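Long-range contacts in DNA endonuclease i-cvui (Chlorella vulgaris, PDB 5A77), which cleaves target DNA as a LAGLIDADG homing endonuclease and is probably involved in the homing of its chloroplast intron: residues 26-31 against 40-45; 49-54 against 75-80; 86-91 against 107-112. All blocks are in the same frame, centred on the assembly; numbering follows the deposited sequence.

Interaction 1. Residues 26-31 against 40-45. With nucleotides of chain F; nucleotides of chain C.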
loop_
_atom_site.group_PDB
_atom_site.type_symbol
_atom_site.label_atom_id
_atom_site.label_comp_id
_atom_site.label_asym_id
_atom_site.label_seq_id
_atom_site.Cartn_x
_atom_site.Cartn_y
_atom_site.Cartn_z
ATOM N N ASN B 26 -9.975 10.543 -4.658
ATOM C CA ASN B 26 -10.159 11.912 -4.200
ATOM C C ASN B 26 -11.186 12.692 -5.011
ATOM O O ASN B 26 -11.647 12.254 -6.065
ATOM C CB ASN B 26 -8.813 12.649 -4.227
ATOM C CG ASN B 26 -8.755 13.808 -3.239
ATOM O OD1 ASN B 26 -9.608 13.935 -2.368
ATOM N ND2 ASN B 26 -7.737 14.652 -3.371
ATOM N N ALA B 27 -11.542 13.857 -4.491
ATOM C CA ALA B 27 -12.444 14.775 -5.155
ATOM C C ALA B 27 -12.058 16.174 -4.725
ATOM O O ALA B 27 -12.201 16.534 -3.551
ATOM C CB ALA B 27 -13.878 14.476 -4.804
ATOM N N GLN B 28 -11.541 16.940 -5.677
ATOM C CA GLN B 28 -11.070 18.296 -5.433
ATOM C C GLN B 28 -11.912 19.329 -6.159
ATOM O O GLN B 28 -12.399 19.093 -7.265
ATOM C CB GLN B 28 -9.615 18.462 -5.879
ATOM C CG GLN B 28 -8.744 17.294 -5.558
ATOM C CD GLN B 28 -7.617 17.134 -6.547
ATOM O OE1 GLN B 28 -7.633 16.219 -7.372
ATOM N NE2 GLN B 28 -6.631 18.027 -6.473
ATOM N N ILE B 29 -12.055 20.485 -5.531
ATOM C CA ILE B 29 -12.593 21.649 -6.203
ATOM C C ILE B 29 -11.443 22.455 -6.812
ATOM O O ILE B 29 -10.650 23.046 -6.078
ATOM C CB ILE B 29 -13.388 22.523 -5.233
ATOM C CG1 ILE B 29 -14.545 21.712 -4.648
ATOM C CG2 ILE B 29 -13.903 23.769 -5.944
ATOM C CD1 ILE B 29 -15.130 22.292 -3.375
ATOM N N VAL B 30 -11.326 22.476 -8.140
ATOM C CA VAL B 30 -10.291 23.299 -8.741
ATOM C C VAL B 30 -10.894 24.524 -9.405
ATOM O O VAL B 30 -11.955 24.473 -10.051
ATOM C CB VAL B 30 -9.419 22.522 -9.768
ATOM C CG1 VAL B 30 -8.929 21.204 -9.171
ATOM C CG2 VAL B 30 -10.148 22.296 -11.092
ATOM N N SER B 31 -10.215 25.643 -9.205
ATOM C CA SER B 31 -10.595 26.883 -9.840
ATOM C C SER B 31 -10.145 26.861 -11.298
ATOM O O SER B 31 -8.987 26.590 -11.594
ATOM C CB SER B 31 -9.983 28.069 -9.105
ATOM O OG SER B 31 -8.621 28.204 -9.457
ATOM N N GLN B 40 -14.501 23.667 -11.048
ATOM C CA GLN B 40 -14.682 22.309 -11.542
ATOM C C GLN B 40 -14.474 21.373 -10.362
ATOM O O GLN B 40 -13.594 21.609 -9.535
ATOM C CB GLN B 40 -13.678 21.996 -12.673
ATOM C CG GLN B 40 -13.751 20.576 -13.231
ATOM C CD GLN B 40 -12.384 20.015 -13.648
ATOM O OE1 GLN B 40 -11.352 20.660 -13.481
ATOM N NE2 GLN B 40 -12.382 18.793 -14.169
ATOM N N VAL B 41 -15.278 20.325 -10.257
ATOM C CA VAL B 41 -14.998 19.298 -9.261
ATOM C C VAL B 41 -14.266 18.154 -9.967
ATOM O O VAL B 41 -14.813 17.528 -10.883
ATOM C CB VAL B 41 -16.279 18.812 -8.567
ATOM C CG1 VAL B 41 -16.021 17.544 -7.789
ATOM C CG2 VAL B 41 -16.809 19.896 -7.621
ATOM N N ARG B 42 -13.009 17.923 -9.585
ATOM C CA ARG B 42 -12.203 16.885 -10.223
ATOM C C ARG B 42 -12.310 15.606 -9.418
ATOM O O ARG B 42 -12.103 15.628 -8.220
ATOM C CB ARG B 42 -10.729 17.324 -10.353
ATOM C CG ARG B 42 -9.737 16.221 -10.813
ATOM C CD ARG B 42 -8.283 16.753 -10.983
ATOM N NE ARG B 42 -8.241 17.876 -11.921
ATOM C CZ ARG B 42 -7.367 18.879 -11.883
ATOM N NH1 ARG B 42 -6.421 18.907 -10.949
ATOM N NH2 ARG B 42 -7.452 19.867 -12.779
ATOM N N VAL B 43 -12.663 14.503 -10.072
ATOM C CA VAL B 43 -12.602 13.185 -9.459
ATOM C C VAL B 43 -11.371 12.403 -9.972
ATOM O O VAL B 43 -11.022 12.489 -11.159
ATOM C CB VAL B 43 -13.893 12.380 -9.728
ATOM C CG1 VAL B 43 -15.102 13.072 -9.101
ATOM C CG2 VAL B 43 -14.103 12.187 -11.211
ATOM N N SER B 44 -10.706 11.654 -9.089
ATOM C CA SER B 44 -9.545 10.860 -9.502
ATOM C C SER B 44 -9.156 9.723 -8.572
ATOM O O SER B 44 -9.224 9.843 -7.343
ATOM C CB SER B 44 -8.319 11.762 -9.694
ATOM O OG SER B 44 -8.063 12.545 -8.544
ATOM N N LEU B 45 -8.746 8.615 -9.182
ATOM C CA LEU B 45 -8.026 7.564 -8.481
ATOM C C LEU B 45 -6.557 7.668 -8.857
ATOM O O LEU B 45 -6.219 7.665 -10.041
ATOM C CB LEU B 45 -8.572 6.176 -8.835
ATOM C CG LEU B 45 -7.901 4.955 -8.191
ATOM C CD1 LEU B 45 -8.904 3.841 -8.028
ATOM C CD2 LEU B 45 -6.732 4.455 -9.020
ATOM P P DC F 3 -6.644 16.496 -0.358
ATOM O OP1 DC F 3 -6.753 17.684 0.514
ATOM O OP2 DC F 3 -7.642 15.418 -0.255
ATOM O "O5'" DC F 3 -6.572 16.891 -1.918
ATOM C "C5'" DC F 3 -6.526 18.249 -2.328
ATOM C "C4'" DC F 3 -5.208 18.904 -1.958
ATOM O "O4'" DC F 3 -4.124 17.965 -2.154
ATOM C "C3'" DC F 3 -4.860 20.115 -2.806
ATOM O "O3'" DC F 3 -5.410 21.302 -2.210
ATOM C "C2'" DC F 3 -3.335 20.123 -2.789
ATOM C "C1'" DC F 3 -2.985 18.633 -2.672
ATOM N N1 DC F 3 -2.570 17.960 -3.971
ATOM C C2 DC F 3 -1.394 18.358 -4.620
ATOM O O2 DC F 3 -0.722 19.279 -4.141
ATOM N N3 DC F 3 -1.029 17.729 -5.771
ATOM C C4 DC F 3 -1.780 16.744 -6.257
ATOM N N4 DC F 3 -1.377 16.150 -7.375
ATOM C C5 DC F 3 -2.974 16.312 -5.604
ATOM C C6 DC F 3 -3.324 16.939 -4.475
ATOM P P DT F 5 -3.252 27.147 -6.989
ATOM O OP1 DT F 5 -2.773 28.512 -6.673
ATOM O OP2 DT F 5 -4.658 26.954 -7.402
ATOM O "O5'" DT F 5 -2.354 26.505 -8.157
ATOM C "C5'" DT F 5 -0.996 26.155 -7.918
ATOM C "C4'" DT F 5 -0.276 25.890 -9.227
ATOM O "O4'" DT F 5 -0.478 24.510 -9.635
ATOM C "C3'" DT F 5 -0.735 26.750 -10.407
ATOM O "O3'" DT F 5 0.397 27.212 -11.137
ATOM C "C2'" DT F 5 -1.582 25.786 -11.238
ATOM C "C1'" DT F 5 -0.881 24.466 -10.988
ATOM N N1 DT F 5 -1.765 23.280 -11.171
ATOM C C2 DT F 5 -1.435 22.330 -12.107
ATOM O O2 DT F 5 -0.445 22.405 -12.816
ATOM N N3 DT F 5 -2.307 21.275 -12.183
ATOM C C4 DT F 5 -3.448 21.071 -11.427
ATOM O O4 DT F 5 -4.167 20.084 -11.574
ATOM C C5 DT F 5 -3.738 22.104 -10.456
ATOM C C7 DT F 5 -4.967 22.013 -9.587
ATOM C C6 DT F 5 -2.887 23.145 -10.377
ATOM P P DA C 3 -17.023 19.478 -18.073
ATOM O OP1 DA C 3 -17.912 18.395 -18.562
ATOM O OP2 DA C 3 -17.192 20.147 -16.766
ATOM O "O5'" DA C 3 -15.505 18.924 -18.073
ATOM C "C5'" DA C 3 -15.101 17.981 -19.061
ATOM C "C4'" DA C 3 -13.619 17.667 -18.976
ATOM O "O4'" DA C 3 -12.832 18.734 -19.573
ATOM C "C3'" DA C 3 -13.049 17.479 -17.561
ATOM O "O3'" DA C 3 -12.097 16.449 -17.621
ATOM C "C2'" DA C 3 -12.351 18.817 -17.329
ATOM C "C1'" DA C 3 -11.758 18.994 -18.713
ATOM N N9 DA C 3 -11.181 20.307 -18.989
ATOM C C8 DA C 3 -11.568 21.516 -18.475
ATOM N N7 DA C 3 -10.840 22.527 -18.889
ATOM C C5 DA C 3 -9.899 21.938 -19.728
ATOM C C6 DA C 3 -8.837 22.470 -20.497
ATOM N N6 DA C 3 -8.525 23.771 -20.522
ATOM N N1 DA C 3 -8.093 21.602 -21.234
ATOM C C2 DA C 3 -8.396 20.294 -21.196
ATOM N N3 DA C 3 -9.372 19.678 -20.512
ATOM C C4 DA C 3 -10.095 20.569 -19.795
#

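Interaction 2. Residues 49-54 against 75-80. Unlike the reference sequence in segment 49-54: Gln53 (reference Arg). With nucleotides of chain D.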
loop_
_atom_site.group_PDB
_atom_site.type_symbol
_atom_site.label_atom_id
_atom_site.label_comp_id
_atom_site.label_asym_id
_atom_site.label_seq_id
_atom_site.Cartn_x
_atom_site.Cartn_y
_atom_site.Cartn_z
ATOM N N GLN B 49 4.033 5.182 -6.768
ATOM C CA GLN B 49 5.162 4.284 -6.585
ATOM C C GLN B 49 6.452 4.988 -6.962
ATOM O O GLN B 49 6.450 5.912 -7.780
ATOM C CB GLN B 49 5.001 2.999 -7.403
ATOM C CG GLN B 49 5.748 1.791 -6.775
ATOM C CD GLN B 49 5.269 1.482 -5.351
ATOM O OE1 GLN B 49 4.087 1.648 -5.034
ATOM N NE2 GLN B 49 6.184 1.054 -4.488
ATOM N N SER B 50 7.547 4.562 -6.342
ATOM C CA SER B 50 8.864 5.078 -6.674
ATOM C C SER B 50 9.164 4.735 -8.126
ATOM O O SER B 50 8.747 3.682 -8.614
ATOM C CB SER B 50 9.929 4.501 -5.727
ATOM O OG SER B 50 11.242 4.696 -6.234
ATOM N N THR B 51 9.863 5.634 -8.816
ATOM C CA THR B 51 10.194 5.431 -10.230
ATOM C C THR B 51 11.145 4.248 -10.372
ATOM O O THR B 51 11.289 3.678 -11.458
ATOM C CB THR B 51 10.824 6.696 -10.874
ATOM O OG1 THR B 51 10.035 7.847 -10.544
ATOM C CG2 THR B 51 10.880 6.568 -12.390
ATOM N N THR B 52 11.792 3.897 -9.262
ATOM C CA THR B 52 12.529 2.645 -9.128
ATOM C C THR B 52 11.768 1.500 -9.778
ATOM O O THR B 52 12.320 0.734 -10.571
ATOM C CB THR B 52 12.763 2.269 -7.637
ATOM O OG1 THR B 52 13.468 3.317 -6.956
ATOM C CG2 THR B 52 13.536 0.962 -7.528
ATOM N N GLN B 53 10.488 1.391 -9.427
ATOM C CA GLN B 53 9.654 0.316 -9.930
ATOM C C GLN B 53 8.468 0.877 -10.662
ATOM O O GLN B 53 7.327 0.460 -10.454
ATOM C CB GLN B 53 9.202 -0.597 -8.804
ATOM C CG GLN B 53 10.073 -0.546 -7.569
ATOM C CD GLN B 53 9.781 -1.711 -6.657
ATOM O OE1 GLN B 53 9.837 -2.864 -7.083
ATOM N NE2 GLN B 53 9.403 -1.419 -5.414
ATOM N N HIS B 54 8.778 1.818 -11.545
ATOM C CA HIS B 54 7.832 2.438 -12.449
ATOM C C HIS B 54 6.986 1.400 -13.188
ATOM O O HIS B 54 5.851 1.674 -13.572
ATOM C CB HIS B 54 8.612 3.317 -13.428
ATOM C CG HIS B 54 7.755 4.045 -14.421
ATOM N ND1 HIS B 54 7.466 5.393 -14.301
ATOM C CD2 HIS B 54 7.142 3.635 -15.547
ATOM C CE1 HIS B 54 6.717 5.773 -15.309
ATOM N NE2 HIS B 54 6.493 4.707 -16.093
ATOM N N GLY B 75 11.465 11.733 -8.282
ATOM C CA GLY B 75 11.778 10.312 -8.210
ATOM C C GLY B 75 10.619 9.362 -7.926
ATOM O O GLY B 75 10.823 8.198 -7.565
ATOM N N MET B 76 9.395 9.858 -8.084
ATOM C CA MET B 76 8.199 9.032 -7.937
ATOM C C MET B 76 7.490 8.949 -9.269
ATOM O O MET B 76 7.687 9.799 -10.134
ATOM C CB MET B 76 7.244 9.599 -6.869
ATOM C CG MET B 76 7.740 9.463 -5.442
ATOM S SD MET B 76 7.692 7.783 -4.838
ATOM C CE MET B 76 5.936 7.449 -4.637
ATOM N N SER B 77 6.676 7.917 -9.432
ATOM C CA SER B 77 5.748 7.864 -10.547
ATOM C C SER B 77 4.324 7.742 -10.009
ATOM O O SER B 77 4.081 7.131 -8.957
ATOM C CB SER B 77 6.093 6.707 -11.486
ATOM O OG SER B 77 7.340 6.943 -12.128
ATOM N N GLU B 78 3.395 8.366 -10.718
ATOM C CA GLU B 78 1.977 8.277 -10.410
ATOM C C GLU B 78 1.263 7.611 -11.564
ATOM O O GLU B 78 1.572 7.881 -12.716
ATOM C CB GLU B 78 1.384 9.659 -10.158
ATOM C CG GLU B 78 2.041 10.442 -9.036
ATOM C CD GLU B 78 1.247 11.681 -8.645
ATOM O OE1 GLU B 78 0.063 11.783 -9.044
ATOM O OE2 GLU B 78 1.802 12.554 -7.938
ATOM N N PHE B 79 0.343 6.709 -11.259
ATOM C CA PHE B 79 -0.642 6.280 -12.243
ATOM C C PHE B 79 -1.969 6.961 -11.909
ATOM O O PHE B 79 -2.436 6.879 -10.781
ATOM C CB PHE B 79 -0.817 4.761 -12.249
ATOM C CG PHE B 79 -2.132 4.313 -12.835
ATOM C CD1 PHE B 79 -2.248 4.068 -14.192
ATOM C CD2 PHE B 79 -3.265 4.168 -12.030
ATOM C CE1 PHE B 79 -3.459 3.669 -14.738
ATOM C CE2 PHE B 79 -4.475 3.771 -12.567
ATOM C CZ PHE B 79 -4.567 3.513 -13.926
ATOM N N CYS B 80 -2.602 7.617 -12.870
ATOM C CA CYS B 80 -3.811 8.352 -12.502
ATOM C C CYS B 80 -4.990 8.220 -13.461
ATOM O O CYS B 80 -4.837 8.340 -14.679
ATOM C CB CYS B 80 -3.487 9.832 -12.330
ATOM S SG CYS B 80 -4.931 10.754 -11.838
ATOM P P DC D 14 6.685 3.861 -2.427
ATOM O OP1 DC D 14 5.968 2.644 -1.970
ATOM O OP2 DC D 14 7.598 3.806 -3.593
ATOM O "O5'" DC D 14 5.634 5.056 -2.695
ATOM C "C5'" DC D 14 4.302 4.972 -2.190
ATOM C "C4'" DC D 14 4.059 5.962 -1.048
ATOM O "O4'" DC D 14 5.068 7.013 -1.046
ATOM C "C3'" DC D 14 2.703 6.684 -1.097
ATOM O "O3'" DC D 14 1.954 6.421 0.106
ATOM C "C2'" DC D 14 3.085 8.172 -1.231
ATOM C "C1'" DC D 14 4.456 8.187 -0.585
ATOM N N1 DC D 14 5.331 9.393 -0.917
ATOM C C2 DC D 14 5.064 10.640 -0.321
ATOM O O2 DC D 14 4.099 10.747 0.446
ATOM N N3 DC D 14 5.872 11.697 -0.603
ATOM C C4 DC D 14 6.911 11.543 -1.428
ATOM N N4 DC D 14 7.681 12.610 -1.672
ATOM C C5 DC D 14 7.208 10.285 -2.038
ATOM C C6 DC D 14 6.403 9.247 -1.752
#

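Interaction 3. Residues 86-91 against 107-112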
loop_
_atom_site.group_PDB
_atom_site.type_symbol
_atom_site.label_atom_id
_atom_site.label_comp_id
_atom_site.label_asym_id
_atom_site.label_seq_id
_atom_site.Cartn_x
_atom_site.Cartn_y
_atom_site.Cartn_z
ATOM N N SER B 86 -14.449 7.558 -17.087
ATOM C CA SER B 86 -13.468 6.473 -17.024
ATOM C C SER B 86 -13.153 6.063 -15.583
ATOM O O SER B 86 -12.739 4.923 -15.339
ATOM C CB SER B 86 -12.174 6.861 -17.738
ATOM O OG SER B 86 -11.812 8.199 -17.458
ATOM N N LEU B 87 -13.331 6.984 -14.634
ATOM C CA LEU B 87 -13.016 6.688 -13.235
ATOM C C LEU B 87 -14.173 5.931 -12.613
ATOM O O LEU B 87 -13.981 5.133 -11.698
ATOM C CB LEU B 87 -12.703 7.962 -12.444
ATOM C CG LEU B 87 -12.654 7.791 -10.921
ATOM C CD1 LEU B 87 -11.612 6.746 -10.511
ATOM C CD2 LEU B 87 -12.398 9.096 -10.207
ATOM N N GLN B 88 -15.376 6.174 -13.119
ATOM C CA GLN B 88 -16.540 5.397 -12.719
ATOM C C GLN B 88 -16.230 3.957 -13.006
ATOM O O GLN B 88 -16.181 3.138 -12.114
ATOM C CB GLN B 88 -17.819 5.840 -13.455
ATOM C CG GLN B 88 -19.080 5.122 -12.967
ATOM C CD GLN B 88 -20.310 5.409 -13.820
ATOM O OE1 GLN B 88 -20.326 6.350 -14.619
ATOM N NE2 GLN B 88 -21.352 4.603 -13.641
ATOM N N THR B 89 -15.940 3.669 -14.261
ATOM C CA THR B 89 -15.651 2.305 -14.690
ATOM C C THR B 89 -14.564 1.602 -13.874
ATOM O O THR B 89 -14.613 0.393 -13.680
ATOM C CB THR B 89 -15.275 2.310 -16.171
ATOM O OG1 THR B 89 -16.413 2.763 -16.911
ATOM C CG2 THR B 89 -14.896 0.925 -16.659
ATOM N N THR B 90 -13.604 2.352 -13.358
ATOM C CA THR B 90 -12.579 1.724 -12.540
ATOM C C THR B 90 -13.118 1.371 -11.143
ATOM O O THR B 90 -12.748 0.352 -10.557
ATOM C CB THR B 90 -11.334 2.624 -12.414
ATOM O OG1 THR B 90 -10.809 2.874 -13.722
ATOM C CG2 THR B 90 -10.269 1.941 -11.578
ATOM N N LEU B 91 -14.014 2.196 -10.625
ATOM C CA LEU B 91 -14.455 2.040 -9.252
ATOM C C LEU B 91 -15.325 0.797 -9.046
ATOM O O LEU B 91 -15.113 0.069 -8.065
ATOM C CB LEU B 91 -15.176 3.303 -8.794
ATOM C CG LEU B 91 -14.111 4.358 -8.471
ATOM C CD1 LEU B 91 -14.702 5.711 -8.119
ATOM C CD2 LEU B 91 -13.223 3.862 -7.343
ATOM N N LEU B 107 -18.621 7.805 -2.322
ATOM C CA LEU B 107 -18.877 9.237 -2.416
ATOM C C LEU B 107 -18.545 9.741 -3.817
ATOM O O LEU B 107 -19.372 10.391 -4.455
ATOM C CB LEU B 107 -18.080 10.003 -1.356
ATOM C CG LEU B 107 -18.619 9.826 0.070
ATOM C CD1 LEU B 107 -17.857 10.685 1.066
ATOM C CD2 LEU B 107 -20.103 10.141 0.135
ATOM N N VAL B 108 -17.350 9.413 -4.303
ATOM C CA VAL B 108 -16.920 9.800 -5.648
ATOM C C VAL B 108 -17.875 9.287 -6.738
ATOM O O VAL B 108 -18.114 9.976 -7.732
ATOM C CB VAL B 108 -15.481 9.313 -5.931
ATOM C CG1 VAL B 108 -15.133 9.472 -7.411
ATOM C CG2 VAL B 108 -14.487 10.093 -5.074
ATOM N N LEU B 109 -18.461 8.110 -6.545
ATOM C CA LEU B 109 -19.479 7.648 -7.485
ATOM C C LEU B 109 -20.780 8.465 -7.389
ATOM O O LEU B 109 -21.481 8.621 -8.393
ATOM C CB LEU B 109 -19.777 6.167 -7.278
ATOM C CG LEU B 109 -18.653 5.250 -7.756
ATOM C CD1 LEU B 109 -18.993 3.791 -7.543
ATOM C CD2 LEU B 109 -18.328 5.524 -9.227
ATOM N N GLN B 110 -21.110 8.979 -6.200
ATOM C CA GLN B 110 -22.260 9.872 -6.074
ATOM C C GLN B 110 -21.958 11.202 -6.761
ATOM O O GLN B 110 -22.864 11.844 -7.319
ATOM C CB GLN B 110 -22.646 10.110 -4.603
ATOM C CG GLN B 110 -23.495 9.004 -3.973
ATOM C CD GLN B 110 -24.650 8.588 -4.857
ATOM O OE1 GLN B 110 -25.341 9.430 -5.415
ATOM N NE2 GLN B 110 -24.859 7.287 -5.001
ATOM N N ILE B 111 -20.690 11.615 -6.725
ATOM C CA ILE B 111 -20.287 12.836 -7.432
ATOM C C ILE B 111 -20.305 12.674 -8.950
ATOM O O ILE B 111 -20.699 13.584 -9.673
ATOM C CB ILE B 111 -18.878 13.302 -7.039
ATOM C CG1 ILE B 111 -18.784 13.552 -5.537
ATOM C CG2 ILE B 111 -18.496 14.558 -7.826
ATOM C CD1 ILE B 111 -17.478 14.213 -5.129
ATOM N N ILE B 112 -19.856 11.524 -9.440
ATOM C CA ILE B 112 -19.807 11.311 -10.878
ATOM C C ILE B 112 -21.235 11.329 -11.419
ATOM O O ILE B 112 -21.470 11.688 -12.580
ATOM C CB ILE B 112 -19.086 9.995 -11.241
ATOM C CG1 ILE B 112 -17.572 10.145 -11.040
ATOM C CG2 ILE B 112 -19.350 9.600 -12.692
ATOM C CD1 ILE B 112 -16.805 8.816 -11.060
#

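Interaction 1. Residues 26-31 against 40-45
Gln28 and Arg42 face each other as a hydrogen-bonded pair in the middle of an antiparallel hairpin, a compact example of how two strands can hold each other through their backbones and still devote one face to DNA. The backbone supplies the ladder: the pairs Asn26–Ser44, Gln28–Arg42 and Val30–Gln40 each contribute two N-H to O bonds, the shortest from Arg42 N to Gln28 O at 2.7 Å. In the non-hydrogen-bonded pairs between them, CA-H groups point at carbonyls, with Ala27 CA 3.2 Å from Arg42 O.

Mostly polar side chains carry the DNA-facing side. Arg42 runs out straight as far as CD, and a bend at chi3 (-57°) turns NE aside; DT5 of chain F lies at the edge of the guanidinium, where NH1 gives O4 a hydrogen bond of 2.6 Å. Val30 CG1 lies 3.8 Å above one guanidinium face, toward the rim, while Gln28 OE1 rests 3.7 Å from Arg42 CD with its amide plane turned 78° from the guanidinium. Together these neighbours are likely to limit the swing of the arginine. At the other end Asn26 ND2 donates to O5' of DC3 of chain F at 2.9 Å and, weakly, to OP2, while its OD1 takes a weak bond from Ala27 N that may help fix the amide's rotation.

Apolar contact belongs to the reverse face, where Ile29 CG1 meets Val41 CG2 at 4.2 Å. That face is covered by helices: Ala27, Val41 and Val43 pack on Ile111 of helix 102-114, Ile29 on Ala128 and Ala131 of helix 121-135, and Val43 on Leu87 of helix 84-94. Strand 76-82 continues the sheet beyond strand 39-50.

Interaction 2. Residues 49-54 against 75-80
Gln49 and Ser77 form a hydrogen-bonded pair of the antiparallel sheet of the LAGLIDADG fold, just where strand 39-50 ends and the chain turns through a short 3-10 segment toward helix 55-64. The two backbones grip each other both ways, Ser77 N reaching Gln49 O at 2.6 Å and Gln49 N reaching Ser77 O.

The tight part is gathered round the hydroxyl of Ser77. With OG anti to its own carbonyl carbon (chi1 -67°), the group meets His54 ND1 at 2.7 Å, at the edge of the imidazole and near its plane, and makes a longer hydrogen bond of 3.3 Å with Thr51 OG1. One buried serine oxygen thus ties together Thr51 and His54, a good instance of a strand fixing the loop that leaves its neighbour. Leu57 of helix 55-64 packs against the same serine.

The side toward the DNA is also closely packed. Ser50 N donates to OP2 of DC14 of chain D at 2.9 Å. In Met76 the bend at chi2 brings SD to 3.5 Å from Ser50 CA, and that at chi3 turns CE toward the backbone of Gln49 and the nucleotide. The bent side chain of Gln49 turns toward the same phosphate, about 4 Å from a bound magnesium ion. The loose, solvent side is confined to Ser50 OG, which shares a hydrogen bond with OG1 of the exposed Thr52. Beyond the paired strands, Thr51 N bonds to Gly75 O at 3.0 Å, the nitrogen standing 40° out of the carbonyl plane.

Interaction 3. Residues 86-91 against 107-112
Leu91 N is shared between two carbonyls of its own helix, lying 2.8 Å from Gln88 O and 3.1 Å from Leu87 O, and all three of these residues touch segment 107-112. Backbone hydrogen bonds run within each helix, and none joins the two segments. What crosses is hydrocarbon. The axes pass 10.1 Å apart with their N-to-C directions at 145°, an antiparallel but clearly skewed packing.

Val108 CG1 is met by two leucines, Leu87 CD2 and Leu91 CD1, each at 3.9 Å and each side chain crossing the valine at about a right angle. Leu91 and Leu109 instead slide past each other in opposite directions, CD1 against CD2 at 3.8 Å. The same CD2 of Leu109 also abuts Gln88 CG, so this methyl fills the notch between residues one turn apart. An alanine in place of Leu109 would probably open a gap here and leave Leu91 CD1 and Gln88 CG without this partner. Farther along, Ile112 lays CD1 against the backbone of Gln88, 3.6 Å from its N, while its CG2 touches the glutamine's CB and OE1.

Such an interface illustrates packing by shape: with no hydrogen bond between the segments, their fit here probably depends on the shapes of these largely apolar side chains.

Interactions 1 and 2 are two stations on one sheet, 21 Å apart between centres and sharing strand 39-50; their nearest touch is Leu45 O to Cys80 SG, 3.8 Å. Interaction 3 lies behind that sheet, its centre 12 Å from interaction 1, and touches it directly: Leu45 CB is 3.5 Å from Leu87 CD1, and Ser44 N is 3.3 Å from Leu87 CD2. Interactions 2 and 3 do not touch, their centres being 23 Å apart. Interactions 1 and 2 both contact DNA, and in interaction 2 the side chain of Gln49 is about 4 Å from a bound magnesium ion, whereas the helix pair remains about 6 Å from the nucleic acid at its nearest atom.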